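Local coordinates for protein aspartate aminotransferase (Rhodobacter sphaeroides, PDB 3NRA) that probably catalyses the pyridoxal 5'-phosphate-dependent transfer of the amino group of L-aspartate to 2-oxoglutarate, giving oxaloacetate and L-glutamate, at residues Y157-A165 with F330-F341; F354-V364 with A394-Y405. All coordinates share one frame; numbering follows the deposited sequence.

Contact 1 and contact 2 follow one another along the chain: strand 339-340, in the second segment of contact 1, is succeeded by helix 351-362, which supplies the first segment of contact 2. Their centres lie about 22 Å apart, and their nearest atoms are about 8 Å from each other. Contact 1 is partly buried and joins two largely irregular segments, with an arginine gripping backbone carbonyls and a glutamate holding a threonine. Contact 2, farther from the centre of the chain, is nonetheless the more buried; it packs two helices through aliphatic and aromatic side chains, with polar grips toward both ends. In both, an arginine side chain holds main-chain oxygen across the contact.

Contact 1 (Y157-A165 with F330-F341); sequences YVSADETRA and FARTPQAGSYLF
R332 reaches into the curve of the 157-165 loop and is surrounded there by main-chain oxygens. Its chain bends at both chi2 (-69°) and chi3 (-65°), which folds the guanidinium back among these carbonyls. NH1 gives a nearly straight bond to Y157 O, 3.0 Å, with the oxygen close to the guanidinium plane. NH2 meets R164 O at 2.9 Å, from above the carbonyl plane, and NH1 adds weak bonds to R164 O and A165 O. D161 O lies over one face of the group, toward its rim.

E162 slides past R332 in the opposite direction, and its OE2 forms a salt bridge with R332 NE at 3.4 Å, the two planes turned well away from each other. The same carboxylate clasps T333 by two bonds: OG1 gives its proton to the syn lone pair of OE1 at 2.8 Å, and the backbone N reaches OE2 at 2.9 Å on the syn side. T333 OG1 in turn accepts from R324 NH2. Q335 NE2 bonds weakly to E162 O, while its OE1 accepts from V195 N.

On the other flank, V158 CG1 sits over the centre of the F330 ring in a CH-pi contact, 3.9 Å from the centroid. The Y157 ring lies obliquely to F341, and a water links Y157 OH to F341 O.

Thus the irregular connection between strand 149-154 and helix 169-177, at one edge of the seven-stranded sheet characteristic of fold-type I aminotransferases, is fastened to the segment that leads into and just past strand 339-340, whose Y339 OH bonds the lysine-pyridoxal phosphate adduct.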
loop_
_atom_site.group_PDB
_atom_site.type_symbol
_atom_site.label_atom_id
_atom_site.label_comp_id
_atom_site.label_asym_id
_atom_site.label_seq_id
_atom_site.Cartn_x
_atom_site.Cartn_y
_atom_site.Cartn_z
ATOM N N TYR B 157 -31.006 8.134 6.443
ATOM C CA TYR B 157 -30.857 9.137 5.378
ATOM C C TYR B 157 -32.099 9.262 4.525
ATOM O O TYR B 157 -32.237 10.250 3.801
ATOM C CB TYR B 157 -29.641 8.807 4.469
ATOM C CG TYR B 157 -29.818 7.561 3.611
ATOM C CD1 TYR B 157 -29.582 6.287 4.132
ATOM C CD2 TYR B 157 -30.207 7.662 2.271
ATOM C CE1 TYR B 157 -29.777 5.132 3.351
ATOM C CE2 TYR B 157 -30.391 6.530 1.489
ATOM C CZ TYR B 157 -30.184 5.264 2.046
ATOM O OH TYR B 157 -30.370 4.156 1.284
ATOM N N VAL B 158 -32.997 8.248 4.561
ATOM C CA VAL B 158 -34.202 8.290 3.738
ATOM C C VAL B 158 -35.240 9.230 4.358
ATOM O O VAL B 158 -35.945 8.868 5.355
ATOM C CB VAL B 158 -34.816 6.901 3.478
ATOM C CG1 VAL B 158 -36.094 7.055 2.665
ATOM C CG2 VAL B 158 -33.809 6.007 2.706
ATOM N N SER B 159 -35.316 10.443 3.791
ATOM C CA SER B 159 -36.081 11.539 4.368
ATOM C C SER B 159 -36.164 12.686 3.361
ATOM O O SER B 159 -35.208 12.946 2.646
ATOM C CB SER B 159 -35.393 12.058 5.635
ATOM O OG SER B 159 -36.087 13.189 6.185
ATOM N N ALA B 160 -37.298 13.380 3.347
ATOM C CA ALA B 160 -37.443 14.666 2.619
ATOM C C ALA B 160 -36.690 15.830 3.310
ATOM O O ALA B 160 -36.460 16.881 2.690
ATOM C CB ALA B 160 -38.917 15.022 2.471
ATOM N N ASP B 161 -36.346 15.653 4.588
ATOM C CA ASP B 161 -35.538 16.645 5.329
ATOM C C ASP B 161 -34.080 16.514 4.929
ATOM O O ASP B 161 -33.365 15.635 5.437
ATOM C CB ASP B 161 -35.688 16.437 6.850
ATOM C CG ASP B 161 -34.887 17.453 7.681
ATOM O OD1 ASP B 161 -34.230 18.368 7.100
ATOM O OD2 ASP B 161 -34.925 17.322 8.921
ATOM N N GLU B 162 -33.613 17.446 4.101
ATOM C CA GLU B 162 -32.239 17.427 3.632
ATOM C C GLU B 162 -31.301 18.409 4.407
ATOM O O GLU B 162 -30.253 18.784 3.912
ATOM C CB GLU B 162 -32.216 17.689 2.099
ATOM C CG GLU B 162 -33.052 16.610 1.299
ATOM C CD GLU B 162 -32.596 16.416 -0.173
ATOM O OE1 GLU B 162 -32.482 17.435 -0.913
ATOM O OE2 GLU B 162 -32.434 15.236 -0.591
ATOM N N THR B 163 -31.673 18.769 5.632
ATOM C CA THR B 163 -30.827 19.641 6.481
ATOM C C THR B 163 -29.899 18.828 7.396
ATOM O O THR B 163 -29.113 19.387 8.141
ATOM C CB THR B 163 -31.670 20.588 7.358
ATOM O OG1 THR B 163 -32.413 19.823 8.313
ATOM C CG2 THR B 163 -32.617 21.441 6.503
ATOM N N ARG B 164 -30.015 17.519 7.363
ATOM C CA ARG B 164 -29.068 16.680 8.060
ATOM C C ARG B 164 -28.926 15.363 7.364
ATOM O O ARG B 164 -29.769 14.996 6.508
ATOM C CB ARG B 164 -29.493 16.498 9.516
ATOM C CG ARG B 164 -30.825 15.797 9.729
ATOM C CD ARG B 164 -31.219 15.841 11.212
ATOM N NE ARG B 164 -32.579 15.320 11.429
ATOM C CZ ARG B 164 -33.288 15.458 12.563
ATOM N NH1 ARG B 164 -32.778 16.110 13.627
ATOM N NH2 ARG B 164 -34.533 14.953 12.637
ATOM N N ALA B 165 -27.842 14.660 7.684
ATOM C CA ALA B 165 -27.563 13.360 7.101
ATOM C C ALA B 165 -28.540 12.316 7.624
ATOM O O ALA B 165 -28.971 11.463 6.882
ATOM C CB ALA B 165 -26.163 12.947 7.399
ATOM N N PHE B 330 -36.434 6.707 -4.755
ATOM C CA PHE B 330 -36.041 7.767 -3.837
ATOM C C PHE B 330 -34.538 7.961 -3.958
ATOM O O PHE B 330 -33.796 6.982 -4.058
ATOM C CB PHE B 330 -36.385 7.389 -2.396
ATOM C CG PHE B 330 -35.753 8.266 -1.396
ATOM C CD1 PHE B 330 -36.380 9.418 -0.981
ATOM C CD2 PHE B 330 -34.472 7.996 -0.928
ATOM C CE1 PHE B 330 -35.766 10.259 -0.101
ATOM C CE2 PHE B 330 -33.858 8.833 -0.075
ATOM C CZ PHE B 330 -34.493 9.968 0.348
ATOM N N ALA B 331 -34.086 9.210 -3.888
ATOM C CA ALA B 331 -32.638 9.496 -3.806
ATOM C C ALA B 331 -32.377 10.827 -3.089
ATOM O O ALA B 331 -32.995 11.827 -3.425
ATOM C CB ALA B 331 -32.042 9.522 -5.178
ATOM N N ARG B 332 -31.474 10.823 -2.096
ATOM C CA ARG B 332 -31.074 12.057 -1.461
ATOM C C ARG B 332 -30.266 12.865 -2.450
ATOM O O ARG B 332 -29.482 12.298 -3.236
ATOM C CB ARG B 332 -30.227 11.822 -0.181
ATOM C CG ARG B 332 -31.060 11.430 1.106
ATOM C CD ARG B 332 -31.895 12.572 1.628
ATOM N NE ARG B 332 -31.058 13.662 2.102
ATOM C CZ ARG B 332 -30.527 13.745 3.322
ATOM N NH1 ARG B 332 -30.766 12.808 4.239
ATOM N NH2 ARG B 332 -29.739 14.776 3.632
ATOM N N THR B 333 -30.439 14.180 -2.402
ATOM C CA THR B 333 -29.544 15.095 -3.097
ATOM C C THR B 333 -28.172 14.993 -2.513
ATOM O O THR B 333 -27.999 15.274 -1.326
ATOM C CB THR B 333 -29.995 16.534 -2.964
ATOM O OG1 THR B 333 -31.365 16.634 -3.333
ATOM C CG2 THR B 333 -29.131 17.471 -3.881
ATOM N N PRO B 334 -27.161 14.609 -3.340
ATOM C CA PRO B 334 -25.786 14.665 -2.851
ATOM C C PRO B 334 -25.342 16.103 -2.575
ATOM O O PRO B 334 -25.688 17.006 -3.319
ATOM C CB PRO B 334 -24.963 14.070 -4.028
ATOM C CG PRO B 334 -25.927 13.456 -4.923
ATOM C CD PRO B 334 -27.217 14.136 -4.734
ATOM N N GLN B 335 -24.605 16.296 -1.487
ATOM C CA GLN B 335 -24.230 17.635 -1.016
ATOM C C GLN B 335 -22.718 17.882 -1.145
ATOM O O GLN B 335 -22.271 19.025 -1.237
ATOM C CB GLN B 335 -24.687 17.807 0.412
ATOM C CG GLN B 335 -26.233 17.864 0.534
ATOM C CD GLN B 335 -26.751 17.634 1.955
ATOM O OE1 GLN B 335 -26.363 16.663 2.637
ATOM N NE2 GLN B 335 -27.686 18.483 2.384
ATOM N N ALA B 336 -21.951 16.816 -1.171
ATOM C CA ALA B 336 -20.593 16.868 -1.678
ATOM C C ALA B 336 -20.222 15.519 -2.291
ATOM O O ALA B 336 -20.842 14.505 -1.991
ATOM C CB ALA B 336 -19.608 17.257 -0.541
ATOM N N GLY B 337 -19.242 15.521 -3.176
ATOM C CA GLY B 337 -18.792 14.290 -3.849
ATOM C C GLY B 337 -19.696 13.873 -4.994
ATOM O O GLY B 337 -20.671 14.551 -5.282
ATOM N N SER B 338 -19.370 12.758 -5.655
ATOM C CA SER B 338 -20.042 12.343 -6.892
ATOM C C SER B 338 -20.773 10.988 -6.772
ATOM O O SER B 338 -20.858 10.237 -7.766
ATOM C CB SER B 338 -19.024 12.285 -8.034
ATOM O OG SER B 338 -18.176 13.412 -8.000
ATOM N N TYR B 339 -21.331 10.690 -5.582
ATOM C CA TYR B 339 -22.159 9.494 -5.392
ATOM C C TYR B 339 -23.668 9.807 -5.282
ATOM O O TYR B 339 -24.062 10.754 -4.619
ATOM C CB TYR B 339 -21.716 8.740 -4.168
ATOM C CG TYR B 339 -20.328 8.197 -4.293
ATOM C CD1 TYR B 339 -19.973 7.352 -5.365
ATOM C CD2 TYR B 339 -19.350 8.512 -3.353
ATOM C CE1 TYR B 339 -18.691 6.846 -5.482
ATOM C CE2 TYR B 339 -18.065 8.017 -3.472
ATOM C CZ TYR B 339 -17.741 7.183 -4.551
ATOM O OH TYR B 339 -16.459 6.703 -4.689
ATOM N N LEU B 340 -24.480 9.036 -6.012
ATOM C CA LEU B 340 -25.922 8.958 -5.815
ATOM C C LEU B 340 -26.290 7.525 -5.411
ATOM O O LEU B 340 -25.763 6.541 -5.978
ATOM C CB LEU B 340 -26.664 9.288 -7.089
ATOM C CG LEU B 340 -26.858 10.717 -7.551
ATOM C CD1 LEU B 340 -26.997 10.744 -9.105
ATOM C CD2 LEU B 340 -28.065 11.327 -6.913
ATOM N N PHE B 341 -27.243 7.411 -4.506
ATOM C CA PHE B 341 -27.651 6.140 -3.965
ATOM C C PHE B 341 -29.195 5.997 -4.035
ATOM O O PHE B 341 -29.878 6.076 -3.025
ATOM C CB PHE B 341 -27.134 6.068 -2.540
ATOM C CG PHE B 341 -27.099 4.702 -1.961
ATOM C CD1 PHE B 341 -26.406 3.674 -2.592
ATOM C CD2 PHE B 341 -27.667 4.457 -0.717
ATOM C CE1 PHE B 341 -26.323 2.435 -2.025
ATOM C CE2 PHE B 341 -27.595 3.202 -0.155
ATOM C CZ PHE B 341 -26.905 2.191 -0.812
HETATM O O HOH W 1 -31.034 4.582 -1.112
#

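Contact 2 (F354-V364 with A394-Y405); sequences FVKILRLQAGV and AARRIVTLVERY
L401 projects from helix 394-404 as a knob into a hole formed by F354, L358, Q361 and A362. Its CD1 meets Q361 CB, 3.7 Å away, and the methyl of A362. Next to it L358 CD2 lies against the I398 backbone and CG2, and V364 straddles the far end, CG1 on I398 CD1 and CG2 on A394 CB.

The F354 ring swings out with CG trans to the backbone N (chi1 -169°), which brings its rim to the other helix: CZ touches V402 CG2 at 3.6 Å. Its CE1 edge is turned toward the Y405 face in an offset edge-to-face pair, planes at 72°. I357 CG2 also packs on Y405, 3.6 Å from CE2. The phenol and the Q361 amide come from opposite directions, OE1 at the edge of the ring, and Y405 OH donates to Q361 OE1 at 2.6 Å from above the carbonyl plane. Q361 NE2 and Y405 OH also bond the main-chain O and N of R33 respectively, and R404, whose guanidinium is covered on one face by L401 CD2, bonds A35 O.

R397 bends at chi3 and grips A362 O side-on with two nitrogens, NE at 2.8 Å and NH2 at 3.0 Å, the oxygen near the guanidinium plane; NH2 also serves R40 O. A leucine in place of R397 would probably leave the A362 and R40 carbonyls without these donors and weaken the hold of helix 394-404 on the turn at G363.

The two helices, their segment axes 10.3 Å apart at 118°, pack against the four-stranded sheet containing strands 364-368 and 380-383 in an alpha/beta domain, as in the small domain of fold-type I aminotransferases.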
loop_
_atom_site.group_PDB
_atom_site.type_symbol
_atom_site.label_atom_id
_atom_site.label_comp_id
_atom_site.label_asym_id
_atom_site.label_seq_id
_atom_site.Cartn_x
_atom_site.Cartn_y
_atom_site.Cartn_z
ATOM N N PHE B 354 -31.073 -7.820 -10.591
ATOM C CA PHE B 354 -31.316 -6.621 -11.349
ATOM C C PHE B 354 -30.016 -5.925 -11.737
ATOM O O PHE B 354 -29.885 -5.439 -12.877
ATOM C CB PHE B 354 -32.209 -5.655 -10.584
ATOM C CG PHE B 354 -32.713 -4.513 -11.426
ATOM C CD1 PHE B 354 -33.583 -4.750 -12.489
ATOM C CD2 PHE B 354 -32.345 -3.217 -11.154
ATOM C CE1 PHE B 354 -34.053 -3.700 -13.285
ATOM C CE2 PHE B 354 -32.801 -2.159 -11.962
ATOM C CZ PHE B 354 -33.650 -2.413 -13.030
ATOM N N VAL B 355 -29.043 -5.902 -10.819
ATOM C CA VAL B 355 -27.702 -5.336 -11.126
ATOM C C VAL B 355 -27.050 -6.042 -12.339
ATOM O O VAL B 355 -26.521 -5.387 -13.223
ATOM C CB VAL B 355 -26.748 -5.414 -9.905
ATOM C CG1 VAL B 355 -25.290 -5.151 -10.335
ATOM C CG2 VAL B 355 -27.196 -4.438 -8.803
ATOM N N LYS B 356 -27.156 -7.370 -12.398
ATOM C CA LYS B 356 -26.669 -8.127 -13.553
ATOM C C LYS B 356 -27.439 -7.759 -14.816
ATOM O O LYS B 356 -26.849 -7.573 -15.870
ATOM C CB LYS B 356 -26.767 -9.612 -13.298
ATOM C CG LYS B 356 -25.837 -10.097 -12.171
ATOM C CD LYS B 356 -26.046 -11.557 -11.834
ATOM C CE LYS B 356 -24.998 -12.040 -10.799
ATOM N NZ LYS B 356 -24.877 -13.537 -10.791
ATOM N N ILE B 357 -28.752 -7.597 -14.678
ATOM C CA ILE B 357 -29.623 -7.269 -15.797
ATOM C C ILE B 357 -29.354 -5.851 -16.355
ATOM O O ILE B 357 -29.373 -5.636 -17.558
ATOM C CB ILE B 357 -31.128 -7.478 -15.379
ATOM C CG1 ILE B 357 -31.449 -8.978 -15.381
ATOM C CG2 ILE B 357 -32.082 -6.724 -16.283
ATOM C CD1 ILE B 357 -32.736 -9.344 -14.718
ATOM N N LEU B 358 -29.049 -4.908 -15.482
ATOM C CA LEU B 358 -28.661 -3.560 -15.912
ATOM C C LEU B 358 -27.431 -3.580 -16.813
ATOM O O LEU B 358 -27.374 -2.864 -17.806
ATOM C CB LEU B 358 -28.380 -2.673 -14.712
ATOM C CG LEU B 358 -29.559 -2.133 -13.961
ATOM C CD1 LEU B 358 -29.051 -1.298 -12.774
ATOM C CD2 LEU B 358 -30.503 -1.283 -14.889
ATOM N N ARG B 359 -26.472 -4.427 -16.467
ATOM C CA ARG B 359 -25.271 -4.603 -17.255
ATOM C C ARG B 359 -25.576 -5.343 -18.577
ATOM O O ARG B 359 -25.174 -4.892 -19.653
ATOM C CB ARG B 359 -24.224 -5.368 -16.432
ATOM C CG ARG B 359 -22.922 -5.544 -17.115
ATOM C CD ARG B 359 -21.821 -5.796 -16.133
ATOM N NE ARG B 359 -20.520 -5.899 -16.822
ATOM C CZ ARG B 359 -19.863 -7.041 -17.107
ATOM N NH1 ARG B 359 -20.345 -8.248 -16.756
ATOM N NH2 ARG B 359 -18.685 -6.973 -17.733
ATOM N N LEU B 360 -26.331 -6.432 -18.484
ATOM C CA LEU B 360 -26.717 -7.232 -19.679
ATOM C C LEU B 360 -27.558 -6.447 -20.697
ATOM O O LEU B 360 -27.265 -6.468 -21.895
ATOM C CB LEU B 360 -27.497 -8.470 -19.256
ATOM C CG LEU B 360 -27.421 -9.622 -20.237
ATOM C CD1 LEU B 360 -26.116 -10.382 -20.000
ATOM C CD2 LEU B 360 -28.647 -10.558 -20.105
ATOM N N GLN B 361 -28.577 -5.737 -20.219
ATOM C CA GLN B 361 -29.598 -5.126 -21.112
ATOM C C GLN B 361 -29.480 -3.593 -21.307
ATOM O O GLN B 361 -30.164 -3.045 -22.160
ATOM C CB GLN B 361 -30.995 -5.453 -20.577
ATOM C CG GLN B 361 -31.319 -6.950 -20.565
ATOM C CD GLN B 361 -32.797 -7.201 -20.477
ATOM O OE1 GLN B 361 -33.455 -6.824 -19.482
ATOM N NE2 GLN B 361 -33.354 -7.805 -21.522
ATOM N N ALA B 362 -28.667 -2.919 -20.474
ATOM C CA ALA B 362 -28.425 -1.459 -20.580
ATOM C C ALA B 362 -26.940 -1.058 -20.677
ATOM O O ALA B 362 -26.635 0.130 -20.772
ATOM C CB ALA B 362 -29.062 -0.741 -19.395
ATOM N N GLY B 363 -26.027 -2.020 -20.629
ATOM C CA GLY B 363 -24.593 -1.715 -20.541
ATOM C C GLY B 363 -24.266 -0.728 -19.419
ATOM O O GLY B 363 -23.465 0.168 -19.598
ATOM N N VAL B 364 -24.927 -0.882 -18.274
ATOM C CA VAL B 364 -24.685 -0.032 -17.118
ATOM C C VAL B 364 -24.127 -0.880 -15.982
ATOM O O VAL B 364 -24.705 -1.906 -15.625
ATOM C CB VAL B 364 -25.981 0.649 -16.704
ATOM C CG1 VAL B 364 -25.859 1.273 -15.363
ATOM C CG2 VAL B 364 -26.369 1.703 -17.744
ATOM N N ALA B 394 -27.574 6.861 -19.951
ATOM C CA ALA B 394 -27.498 5.630 -19.147
ATOM C C ALA B 394 -28.582 5.600 -18.055
ATOM O O ALA B 394 -29.240 4.604 -17.870
ATOM C CB ALA B 394 -26.080 5.470 -18.512
ATOM N N ALA B 395 -28.751 6.708 -17.363
ATOM C CA ALA B 395 -29.766 6.825 -16.327
ATOM C C ALA B 395 -31.169 6.577 -16.874
ATOM O O ALA B 395 -31.986 5.939 -16.203
ATOM C CB ALA B 395 -29.695 8.200 -15.659
ATOM N N ARG B 396 -31.451 7.077 -18.081
ATOM C CA ARG B 396 -32.753 6.843 -18.699
ATOM C C ARG B 396 -32.967 5.376 -19.056
ATOM O O ARG B 396 -34.083 4.865 -18.939
ATOM C CB ARG B 396 -32.934 7.732 -19.918
ATOM C CG ARG B 396 -33.078 9.194 -19.522
ATOM C CD ARG B 396 -33.594 10.058 -20.606
ATOM N NE ARG B 396 -34.855 9.578 -21.173
ATOM C CZ ARG B 396 -35.499 10.195 -22.156
ATOM N NH1 ARG B 396 -35.035 11.357 -22.644
ATOM N NH2 ARG B 396 -36.620 9.673 -22.635
ATOM N N ARG B 397 -31.874 4.671 -19.432
ATOM C CA ARG B 397 -31.946 3.222 -19.643
ATOM C C ARG B 397 -32.232 2.482 -18.312
ATOM O O ARG B 397 -32.976 1.482 -18.296
ATOM C CB ARG B 397 -30.650 2.674 -20.307
ATOM C CG ARG B 397 -30.337 3.268 -21.688
ATOM C CD ARG B 397 -29.396 2.378 -22.513
ATOM N NE ARG B 397 -28.067 2.262 -21.925
ATOM C CZ ARG B 397 -27.109 3.196 -21.997
ATOM N NH1 ARG B 397 -27.310 4.370 -22.645
ATOM N NH2 ARG B 397 -25.928 2.970 -21.418
ATOM N N ILE B 398 -31.657 2.959 -17.207
ATOM C CA ILE B 398 -31.901 2.321 -15.899
ATOM C C ILE B 398 -33.381 2.363 -15.569
ATOM O O ILE B 398 -33.977 1.332 -15.204
ATOM C CB ILE B 398 -31.142 2.999 -14.730
ATOM C CG1 ILE B 398 -29.625 2.850 -14.899
ATOM C CG2 ILE B 398 -31.582 2.360 -13.352
ATOM C CD1 ILE B 398 -28.767 3.447 -13.705
ATOM N N VAL B 399 -33.986 3.551 -15.698
ATOM C CA VAL B 399 -35.387 3.727 -15.287
ATOM C C VAL B 399 -36.350 2.986 -16.220
ATOM O O VAL B 399 -37.284 2.362 -15.737
ATOM C CB VAL B 399 -35.800 5.209 -15.117
ATOM C CG1 VAL B 399 -34.893 5.915 -14.071
ATOM C CG2 VAL B 399 -35.800 5.923 -16.413
ATOM N N THR B 400 -36.060 2.982 -17.542
ATOM C CA THR B 400 -36.775 2.127 -18.521
ATOM C C THR B 400 -36.798 0.636 -18.062
ATOM O O THR B 400 -37.866 -0.004 -18.048
ATOM C CB THR B 400 -36.135 2.210 -19.920
ATOM O OG1 THR B 400 -36.166 3.551 -20.386
ATOM C CG2 THR B 400 -36.874 1.302 -20.932
ATOM N N LEU B 401 -35.643 0.131 -17.622
ATOM C CA LEU B 401 -35.555 -1.247 -17.115
ATOM C C LEU B 401 -36.208 -1.422 -15.761
ATOM O O LEU B 401 -36.818 -2.467 -15.508
ATOM C CB LEU B 401 -34.108 -1.754 -17.080
ATOM C CG LEU B 401 -33.520 -2.076 -18.471
ATOM C CD1 LEU B 401 -32.179 -2.764 -18.381
ATOM C CD2 LEU B 401 -34.477 -2.910 -19.306
ATOM N N VAL B 402 -36.124 -0.411 -14.896
ATOM C CA VAL B 402 -36.928 -0.428 -13.666
ATOM C C VAL B 402 -38.440 -0.566 -13.992
ATOM O O VAL B 402 -39.137 -1.344 -13.357
ATOM C CB VAL B 402 -36.640 0.794 -12.778
ATOM C CG1 VAL B 402 -37.698 0.930 -11.659
ATOM C CG2 VAL B 402 -35.247 0.671 -12.187
ATOM N N GLU B 403 -38.905 0.124 -15.033
ATOM C CA GLU B 403 -40.308 0.002 -15.456
ATOM C C GLU B 403 -40.592 -1.382 -16.014
ATOM O O GLU B 403 -41.616 -1.990 -15.681
ATOM C CB GLU B 403 -40.678 1.091 -16.472
ATOM C CG GLU B 403 -40.577 2.556 -15.867
ATOM C CD GLU B 403 -40.500 3.684 -16.931
ATOM O OE1 GLU B 403 -40.656 3.405 -18.158
ATOM O OE2 GLU B 403 -40.314 4.860 -16.518
ATOM N N ARG B 404 -39.665 -1.909 -16.816
ATOM C CA ARG B 404 -39.856 -3.222 -17.462
ATOM C C ARG B 404 -39.961 -4.361 -16.433
ATOM O O ARG B 404 -40.694 -5.329 -16.657
ATOM C CB ARG B 404 -38.712 -3.519 -18.458
ATOM C CG ARG B 404 -39.033 -4.651 -19.453
ATOM C CD ARG B 404 -37.819 -5.062 -20.259
ATOM N NE ARG B 404 -37.447 -4.037 -21.218
ATOM C CZ ARG B 404 -36.454 -4.145 -22.109
ATOM N NH1 ARG B 404 -35.730 -5.258 -22.191
ATOM N NH2 ARG B 404 -36.178 -3.123 -22.921
ATOM N N TYR B 405 -39.237 -4.229 -15.309
ATOM C CA TYR B 405 -39.155 -5.299 -14.275
ATOM C C TYR B 405 -39.969 -4.994 -13.019
ATOM O O TYR B 405 -39.898 -5.731 -12.048
ATOM C CB TYR B 405 -37.696 -5.543 -13.877
ATOM C CG TYR B 405 -36.926 -6.266 -14.920
ATOM C CD1 TYR B 405 -36.935 -7.664 -14.976
ATOM C CD2 TYR B 405 -36.242 -5.583 -15.888
ATOM C CE1 TYR B 405 -36.263 -8.333 -15.956
ATOM C CE2 TYR B 405 -35.558 -6.244 -16.876
ATOM C CZ TYR B 405 -35.581 -7.621 -16.920
ATOM O OH TYR B 405 -34.876 -8.277 -17.899
#